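Putative amino acid binding protein (Streptococcus mutans, PDB 4C0R) probably captures glutathione, including its oxidized disulfide form, outside the cell and delivers it to the cystine ABC importer TcyBC for uptake. Local coordinates at residues K48-W51 / T52-F55; L145-Q148 / I149-S153. All coordinates share one frame; numbering follows the deposited sequence. Where two conformers were deposited one is given.

Interaction 1 (K48-W51 / T52-F55); sequences KTEW and TSIF. With CD (cadmium ion), chain H; GDS (oxidized glutathione disulfide), chain C.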
# COMPACT_ATOMS: atom_id res chain seq x y z
N LYS A 48 -12.94 -8.01 2.31
CA LYS A 48 -12.84 -6.56 2.22
C LYS A 48 -13.34 -6.02 3.56
O LYS A 48 -14.36 -6.49 4.11
CB LYS A 48 -13.70 -6.07 1.06
CG LYS A 48 -13.33 -4.77 0.48
CD LYS A 48 -14.22 -4.40 -0.70
CE LYS A 48 -14.01 -2.94 -1.05
NZ LYS A 48 -14.64 -2.14 0.03
N THR A 49 -12.63 -5.06 4.11
CA THR A 49 -13.02 -4.46 5.36
C THR A 49 -12.48 -3.02 5.42
O THR A 49 -11.77 -2.59 4.49
CB THR A 49 -12.56 -5.32 6.53
OG1 THR A 49 -13.22 -4.90 7.74
CG2 THR A 49 -11.06 -5.22 6.71
N GLU A 50 -12.79 -2.26 6.45
CA GLU A 50 -12.23 -0.92 6.56
C GLU A 50 -10.75 -1.00 6.91
O GLU A 50 -10.29 -1.90 7.60
CB GLU A 50 -12.93 -0.14 7.69
CG GLU A 50 -14.41 0.09 7.46
CD GLU A 50 -14.76 1.28 6.58
OE1 GLU A 50 -13.88 1.95 6.03
OE2 GLU A 50 -15.96 1.53 6.46
N TRP A 51 -10.01 0.03 6.49
CA TRP A 51 -8.59 0.10 6.79
C TRP A 51 -8.31 -0.07 8.27
O TRP A 51 -7.49 -0.86 8.67
CB TRP A 51 -8.10 1.46 6.31
CG TRP A 51 -6.72 1.88 6.69
CD1 TRP A 51 -6.41 2.94 7.47
CD2 TRP A 51 -5.47 1.31 6.27
NE1 TRP A 51 -5.05 3.07 7.60
CE2 TRP A 51 -4.44 2.09 6.86
CE3 TRP A 51 -5.13 0.24 5.45
CZ2 TRP A 51 -3.08 1.80 6.66
CZ3 TRP A 51 -3.78 -0.04 5.25
CH2 TRP A 51 -2.78 0.76 5.85
N THR A 52 -9.04 0.66 9.11
CA THR A 52 -8.71 0.59 10.54
C THR A 52 -9.07 -0.80 11.10
O THR A 52 -8.41 -1.27 12.01
CB THR A 52 -9.37 1.73 11.35
OG1 THR A 52 -10.77 1.75 11.13
CG2 THR A 52 -8.80 3.05 10.93
N SER A 53 -10.04 -1.44 10.48
CA SER A 53 -10.50 -2.76 10.92
C SER A 53 -9.50 -3.87 10.57
O SER A 53 -9.48 -4.91 11.22
CB SER A 53 -11.86 -3.12 10.30
OG SER A 53 -12.85 -2.25 10.82
N ILE A 54 -8.65 -3.66 9.57
CA ILE A 54 -7.60 -4.64 9.29
C ILE A 54 -6.80 -4.80 10.55
O ILE A 54 -6.55 -5.91 11.02
CB ILE A 54 -6.69 -4.20 8.15
CG1 ILE A 54 -7.43 -4.22 6.82
CG2 ILE A 54 -5.45 -5.13 8.09
CD1 ILE A 54 -6.63 -3.68 5.67
N PHE A 55 -6.38 -3.67 11.11
CA PHE A 55 -5.49 -3.70 12.25
C PHE A 55 -6.24 -4.14 13.51
O PHE A 55 -5.69 -4.92 14.25
CB PHE A 55 -4.82 -2.32 12.39
CG PHE A 55 -4.00 -1.97 11.21
CD1 PHE A 55 -2.70 -2.42 11.10
CD2 PHE A 55 -4.56 -1.24 10.17
CE1 PHE A 55 -1.95 -2.11 9.97
CE2 PHE A 55 -3.80 -0.94 9.02
CZ PHE A 55 -2.50 -1.38 8.95
CD CD H . -15.77 3.15 4.85
CD1 GDS C . -10.48 4.82 4.67
N2 GDS C . -10.18 5.40 3.36
CA2 GDS C . -10.13 4.48 2.29
C2 GDS C . -11.39 4.09 1.60
O2 GDS C . -11.46 3.01 0.98
CB2 GDS C . -8.89 3.84 1.80
SG2 GDS C . -7.41 4.48 2.56
N3 GDS C . -12.51 5.00 1.69
CA3 GDS C . -13.80 4.62 1.11
C3 GDS C . -14.64 4.26 2.33
OE3 GDS C . -15.88 4.54 2.38
OE4 GDS C . -14.14 3.68 3.35
N4 GDS C . -4.46 4.86 1.26
CA4 GDS C . -4.75 6.13 0.62
C4 GDS C . -4.26 7.25 1.46
OE5 GDS C . -3.35 7.08 2.33
OE6 GDS C . -4.75 8.39 1.23
C5 GDS C . -4.93 3.66 0.64
O5 GDS C . -5.54 3.72 -0.43
CA5 GDS C . -4.70 2.46 1.44
N5 GDS C . -3.51 2.34 2.17
CB5 GDS C . -5.95 1.88 2.03
SG5 GDS C . -6.46 2.91 3.43
CA6 GDS C . 1.06 3.14 3.04
C6 GDS C . 0.95 2.55 4.43
OE7 GDS C . 0.37 3.23 5.33
OE8 GDS C . 1.41 1.42 4.69
N6 GDS C . 1.97 2.27 2.27
CB6 GDS C . -0.27 3.26 2.40
CG6 GDS C . -1.08 1.97 2.64
CD6 GDS C . -2.25 2.00 1.68
O6 GDS C . -2.20 1.71 0.48
O HOH W 1 -15.14 -3.18 9.06
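The indole of W51 lies between a protein ring and a ligand disulfide. F55, one helical turn further on, turns the edge of its phenyl toward one face of the six-membered ring, with the planes at 80° and the centroids 4.9 Å apart: a T-shaped, edge-to-face pair. CE2 of F55 leads this approach, 3.7 Å from CZ2 of W51. Over the opposite face sits the sulfur SG5 of oxidized glutathione disulfide, 3.4 Å from CD2 of W51 and displaced toward the rim of the indole. Tryptophan suits the place because it offers two broad, polarisable faces, while its NE1 keeps a weak hydrogen bond to the carbonyl of Q116. With CG anti to the backbone N (chi1 170°), the indole swings out to the ligand and still meets F55. I54 reaches CE3 of W51 obliquely with CD1, and its CG1 packs on CG2 of T49. Here strand 42-48 of a periplasmic-binding-protein-type lobe gives way to helix 51-59, a strand-to-helix junction that lines the ligand pocket. The first helical turn is marked by the carbonyl of E50, which accepts a bond from the backbone N of I54 at 3.1 Å and a weak one from that of S53. Beside it, OG1 of T49 and OG of S53 share one water, and OG1 also bonds to the hydroxyl of Y63. In E50 the bend at chi2 (-83°) turns the carboxylate to a cadmium ion, which both its oxygens bind, OE2 at 2.3 Å and OE1 at 2.5 Å. A carboxylate oxygen of the ligand, OE4, binds the same ion at 2.3 Å, and the metal thereby bridges two acidic groups that would otherwise probably repel one another.

Interaction 2 (L145-Q148 / I149-S153); sequences LAHQ and IRNVS. With CD (cadmium ion), chain G; GDS (oxidized glutathione disulfide), chain C.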
# COMPACT_ATOMS: atom_id res chain seq x y z
N LEU A 145 -8.46 6.66 -2.41
CA LEU A 145 -7.31 7.29 -3.04
C LEU A 145 -7.66 7.90 -4.37
O LEU A 145 -7.22 9.01 -4.69
CB LEU A 145 -6.23 6.25 -3.18
CG LEU A 145 -4.95 6.72 -3.92
CD1 LEU A 145 -4.22 7.86 -3.19
CD2 LEU A 145 -4.02 5.52 -4.22
N ALA A 146 -8.38 7.17 -5.22
CA ALA A 146 -8.73 7.73 -6.53
C ALA A 146 -9.54 9.02 -6.35
O ALA A 146 -9.39 9.94 -7.11
CB ALA A 146 -9.49 6.70 -7.35
N HIS A 147 -10.43 9.03 -5.36
CA HIS A 147 -11.27 10.18 -5.06
C HIS A 147 -10.35 11.38 -4.73
O HIS A 147 -10.60 12.50 -5.15
CB HIS A 147 -12.17 9.84 -3.86
CG HIS A 147 -13.22 10.87 -3.55
ND1 HIS A 147 -14.42 10.95 -4.23
CD2 HIS A 147 -13.24 11.88 -2.63
CE1 HIS A 147 -15.14 11.95 -3.74
NE2 HIS A 147 -14.45 12.53 -2.78
N GLN A 148 -9.32 11.12 -3.93
CA GLN A 148 -8.44 12.18 -3.49
C GLN A 148 -7.60 12.67 -4.65
O GLN A 148 -7.39 13.91 -4.80
CB GLN A 148 -7.55 11.73 -2.35
CG GLN A 148 -8.28 11.23 -1.07
CD GLN A 148 -7.26 10.71 -0.07
OE1 GLN A 148 -6.37 11.42 0.29
NE2 GLN A 148 -7.40 9.47 0.34
N ILE A 149 -7.14 11.75 -5.50
CA ILE A 149 -6.36 12.14 -6.66
C ILE A 149 -7.19 12.97 -7.64
O ILE A 149 -6.77 14.04 -8.10
CB ILE A 149 -5.68 10.93 -7.32
CG1 ILE A 149 -4.62 10.39 -6.37
CG2 ILE A 149 -5.10 11.29 -8.69
CD1 ILE A 149 -3.94 9.14 -6.85
N ARG A 150 -8.42 12.53 -7.90
CA ARG A 150 -9.33 13.34 -8.70
C ARG A 150 -9.57 14.73 -8.08
O ARG A 150 -9.68 15.71 -8.80
CB ARG A 150 -10.65 12.61 -8.88
CG ARG A 150 -11.57 13.22 -9.89
CD ARG A 150 -12.80 12.36 -10.06
NE ARG A 150 -12.47 11.07 -10.65
CZ ARG A 150 -12.43 10.89 -11.96
NH1 ARG A 150 -12.71 11.89 -12.78
NH2 ARG A 150 -12.12 9.70 -12.44
N ASN A 151 -9.67 14.83 -6.76
CA ASN A 151 -9.86 16.14 -6.09
C ASN A 151 -8.68 17.08 -6.35
O ASN A 151 -8.84 18.31 -6.41
CB ASN A 151 -9.96 15.99 -4.59
CG ASN A 151 -11.36 15.60 -4.13
OD1 ASN A 151 -12.33 15.69 -4.89
ND2 ASN A 151 -11.46 15.17 -2.89
N VAL A 152 -7.48 16.53 -6.49
CA VAL A 152 -6.33 17.39 -6.84
C VAL A 152 -6.51 17.87 -8.30
O VAL A 152 -6.34 19.07 -8.59
CB VAL A 152 -4.97 16.64 -6.64
CG1 VAL A 152 -3.76 17.47 -7.16
CG2 VAL A 152 -4.76 16.30 -5.19
N SER A 153 -6.88 16.96 -9.19
CA SER A 153 -7.12 17.31 -10.59
C SER A 153 -8.15 18.44 -10.66
O SER A 153 -8.02 19.37 -11.46
CB SER A 153 -7.61 16.07 -11.35
OG SER A 153 -7.74 16.31 -12.73
CD CD G . -15.00 9.42 -5.82
CD1 GDS C . -10.48 4.82 4.67
N2 GDS C . -10.18 5.40 3.36
CA2 GDS C . -10.13 4.48 2.29
C2 GDS C . -11.39 4.09 1.60
O2 GDS C . -11.46 3.01 0.98
CB2 GDS C . -8.89 3.84 1.80
SG2 GDS C . -7.41 4.48 2.56
N3 GDS C . -12.51 5.00 1.69
CA3 GDS C . -13.80 4.62 1.11
C3 GDS C . -14.64 4.26 2.33
OE3 GDS C . -15.88 4.54 2.38
OE4 GDS C . -14.14 3.68 3.35
N4 GDS C . -4.46 4.86 1.26
CA4 GDS C . -4.75 6.13 0.62
C4 GDS C . -4.26 7.25 1.46
OE5 GDS C . -3.35 7.08 2.33
OE6 GDS C . -4.75 8.39 1.23
C5 GDS C . -4.93 3.66 0.64
O5 GDS C . -5.54 3.72 -0.43
CA5 GDS C . -4.70 2.46 1.44
N5 GDS C . -3.51 2.34 2.17
CB5 GDS C . -5.95 1.88 2.03
SG5 GDS C . -6.46 2.91 3.43
CA6 GDS C . 1.06 3.14 3.04
C6 GDS C . 0.95 2.55 4.43
OE7 GDS C . 0.37 3.23 5.33
OE8 GDS C . 1.41 1.42 4.69
N6 GDS C . 1.97 2.27 2.27
CB6 GDS C . -0.27 3.26 2.40
CG6 GDS C . -1.08 1.97 2.64
CD6 GDS C . -2.25 2.00 1.68
O6 GDS C . -2.20 1.71 0.48
O HOH W 2 -13.59 14.56 -0.33
O HOH W 3 -13.06 13.09 -6.24
O HOH W 4 -13.18 7.91 -6.84
O HOH W 5 -14.52 11.07 -7.26
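H147 and N151, one turn apart on helix 145-153, meet obliquely, the imidazole and amide planes 72° apart. The histidine can be followed outward from CB. Its chi1 of -173°, with CG anti to the backbone N, puts ND1 at a cadmium ion and CD2 near the amide of N151. CB of H147 lies 3.5 Å and CG 3.2 Å from the cadmium ion without binding it. ND1 of H147 binds the cadmium ion at 2.3 Å, as do two waters, and CE1 follows at 3.3 Å. CD2 of H147 is 3.7 Å from ND2 of N151, and NE2 meets a water near the ring plane through a weak hydrogen bond; the same water weakly accepts from ND2 of N151. Histidine suits this place since one small ring can offer a metal one nitrogen, ND1, and still leave CD2 and NE2 beside N151 and its water. Asparagine uses both ends of its amide: a second water, 3.2 Å above one face of the H147 ring, donates to OD1 and to the backbone O of H147, while ND2 has its main partner in Q113. On another side of the helix the packing is apolar, CD1 of L145 touching CD1 of I149. Both branched chains fill the interior against I170 of helix 164-173. Q148 points to the ligand instead: NE2 of Q148 donates to the carboxylate oxygen OE6 of oxidized glutathione disulfide at 3.0 Å. OE1 of Q148 accepts from K160, itself a ligand-binding residue, and NE2 also bonds to the carbonyl of E143, which should fix the rotation of the amide. Beneath runs the i to i+4 ladder of an amphipathic alpha-helix whose N-terminal turn helps line the solute pocket of a family 3 solute-binding protein.

Interaction 1 and interaction 2 have centres about 21 Å apart and do not touch, their nearest atoms being about 10 Å apart, yet both meet the same bound oxidized glutathione disulfide. Residues 48-55 meet it through the disulfide sulfur SG5 and, by way of a shared metal, one terminal carboxylate; residues 145-153 hold a different carboxylate by direct hydrogen bonding. The two sites lie on opposite sides of the ligand, in keeping with the two-lobed architecture of this family, in which the solute is enclosed between lobes. R76, which packs on W51 and F55, and K160, which bonds to Q148, both also hydrogen-bond the ligand.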